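Local coordinates for putative DsbA oxidoreductase SCO1869 (Streptomyces coelicolor A3, PDB 3GL5), which probably acts as a thiol-disulfide oxidoreductase of the DsbA (FrnE-like) family, at residues P56-L61 / M67-A72. Sequence-based numbering, arbitrary orientation.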
loop_
_atom_site.group_PDB
_atom_site.type_symbol
_atom_site.label_atom_id
_atom_site.label_comp_id
_atom_site.label_asym_id
_atom_site.label_seq_id
_atom_site.Cartn_x
_atom_site.Cartn_y
_atom_site.Cartn_z
ATOM N N PRO A 56 -32.974 -0.018 -13.285
ATOM C CA PRO A 56 -32.340 0.284 -14.587
ATOM C C PRO A 56 -31.736 1.679 -14.578
ATOM O O PRO A 56 -32.345 2.607 -14.041
ATOM C CB PRO A 56 -33.486 0.197 -15.595
ATOM C CG PRO A 56 -34.639 -0.472 -14.841
ATOM C CD PRO A 56 -34.433 -0.194 -13.379
ATOM N N VAL A 57 -30.535 1.825 -15.135
ATOM C CA VAL A 57 -29.848 3.121 -15.159
ATOM C C VAL A 57 -30.743 4.210 -15.774
ATOM O O VAL A 57 -30.826 5.336 -15.278
ATOM C CB VAL A 57 -28.473 3.053 -15.926
ATOM C CG1 VAL A 57 -27.948 4.459 -16.231
ATOM C CG2 VAL A 57 -27.453 2.292 -15.131
ATOM N N LEU A 58 -31.433 3.856 -16.847
ATOM C CA LEU A 58 -32.117 4.855 -17.647
ATOM C C LEU A 58 -33.369 5.391 -16.888
ATOM O O LEU A 58 -33.671 6.591 -16.933
ATOM C CB LEU A 58 -32.492 4.209 -18.964
ATOM C CG LEU A 58 -32.474 5.044 -20.222
ATOM C CD1 LEU A 58 -31.305 4.563 -21.089
ATOM C CD2 LEU A 58 -33.846 4.811 -20.865
ATOM N N THR A 59 -34.034 4.483 -16.161
ATOM C CA THR A 59 -35.097 4.788 -15.197
ATOM C C THR A 59 -34.607 5.731 -14.111
ATOM O O THR A 59 -35.291 6.702 -13.767
ATOM C CB THR A 59 -35.621 3.486 -14.515
ATOM O OG1 THR A 59 -36.000 2.552 -15.522
ATOM C CG2 THR A 59 -36.818 3.753 -13.609
HETATM N N MSE A 60 -33.430 5.427 -13.560
HETATM C CA MSE A 60 -32.799 6.254 -12.526
HETATM C C MSE A 60 -32.566 7.682 -13.008
HETATM O O MSE A 60 -32.843 8.637 -12.287
HETATM C CB MSE A 60 -31.470 5.641 -12.065
HETATM C CG MSE A 60 -30.519 6.641 -11.395
HETATM SE SE MSE A 60 -28.687 5.960 -11.296
HETATM C CE MSE A 60 -27.865 7.053 -12.667
ATOM N N LEU A 61 -32.056 7.822 -14.229
ATOM C CA LEU A 61 -31.788 9.146 -14.794
ATOM C C LEU A 61 -33.087 9.943 -14.994
ATOM O O LEU A 61 -33.216 11.086 -14.570
ATOM C CB LEU A 61 -31.005 9.025 -16.101
ATOM C CG LEU A 61 -29.626 8.418 -15.827
ATOM C CD1 LEU A 61 -28.881 8.120 -17.105
ATOM C CD2 LEU A 61 -28.811 9.311 -14.929
HETATM N N MSE A 67 -34.863 14.265 -15.730
HETATM C CA MSE A 67 -34.299 14.440 -17.055
HETATM C C MSE A 67 -35.155 13.659 -18.052
HETATM O O MSE A 67 -35.810 12.699 -17.683
HETATM C CB MSE A 67 -32.875 13.916 -17.016
HETATM C CG MSE A 67 -32.321 13.386 -18.285
HETATM SE SE MSE A 67 -30.546 12.837 -17.856
HETATM C CE MSE A 67 -30.386 13.597 -16.036
ATOM N N SER A 68 -35.152 14.068 -19.311
ATOM C CA SER A 68 -35.966 13.388 -20.313
ATOM C C SER A 68 -35.346 12.062 -20.700
ATOM O O SER A 68 -34.130 11.826 -20.509
ATOM C CB SER A 68 -36.140 14.253 -21.562
ATOM O OG SER A 68 -35.145 13.937 -22.504
ATOM N N GLN A 69 -36.172 11.201 -21.283
ATOM C CA GLN A 69 -35.670 9.893 -21.666
ATOM C C GLN A 69 -34.703 10.019 -22.827
ATOM O O GLN A 69 -33.665 9.324 -22.875
ATOM C CB GLN A 69 -36.806 8.951 -21.983
ATOM C CG GLN A 69 -36.367 7.525 -22.041
ATOM C CD GLN A 69 -36.764 6.934 -23.358
ATOM O OE1 GLN A 69 -37.927 6.611 -23.579
ATOM N NE2 GLN A 69 -35.801 6.822 -24.270
ATOM N N GLU A 70 -35.044 10.909 -23.758
ATOM C CA GLU A 70 -34.180 11.258 -24.878
ATOM C C GLU A 70 -32.791 11.611 -24.348
ATOM O O GLU A 70 -31.796 11.066 -24.807
ATOM C CB GLU A 70 -34.760 12.449 -25.654
ATOM C CG GLU A 70 -36.255 12.365 -25.916
ATOM C CD GLU A 70 -36.958 13.711 -25.782
ATOM O OE1 GLU A 70 -36.450 14.600 -25.062
ATOM O OE2 GLU A 70 -38.038 13.882 -26.386
ATOM N N GLN A 71 -32.739 12.500 -23.358
ATOM C CA GLN A 71 -31.467 13.024 -22.839
ATOM C C GLN A 71 -30.684 11.951 -22.147
ATOM O O GLN A 71 -29.465 11.930 -22.214
ATOM C CB GLN A 71 -31.684 14.127 -21.822
ATOM C CG GLN A 71 -31.905 15.460 -22.391
ATOM C CD GLN A 71 -32.899 16.273 -21.573
ATOM O OE1 GLN A 71 -33.697 17.005 -22.146
ATOM N NE2 GLN A 71 -32.871 16.133 -20.235
ATOM N N ALA A 72 -31.395 11.081 -21.451
ATOM C CA ALA A 72 -30.784 9.965 -20.762
ATOM C C ALA A 72 -30.071 9.093 -21.782
ATOM O O ALA A 72 -28.883 8.804 -21.618
ATOM C CB ALA A 72 -31.821 9.167 -19.950
#
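Leu58 and Leu61 pack on Ala72 in an apolar contact between two consecutive helices, 57-64 and 69-85, joined by a short connection near the surface of the DsbA-like domain, in the helical insertion between strands 36-42 and 186-189 of the thioredoxin-type sheet. No hydrogen bond crosses between 56-61 and 67-72, and about 265 Å² is buried, so side-chain packing carries the contact. The nearest pair of CA atoms, those of Leu61 and Ala72, is 6.1 Å apart, and the small methyl of Ala72 points at the first helix. That methyl meets two leucines one helical turn apart: Ala72 CB lies 3.9 Å from Leu61 CB and 4.2 Å from Leu58 CG. On the more exposed side, Leu58 CD2 approaches Gln69 most closely at its aliphatic CG, 3.9 Å away. Gln69 places CG there by turning it anti to the backbone N (chi1 -165°). Ser68 is the N-cap just before helix 69-85, and its OG accepts from Gln71 N at 2.9 Å with an N-H...O angle of 162°. Beyond these segments, Leu58 also touches Gln73 and Leu61 touches Glu76, extending the contact along helix 69-85. Next to the turn, selenomethionine Met67 folds against Leu61: its SE lies 4.2 Å from Leu61 CB, and Met67 CB sits 3.8 Å from Leu61 O.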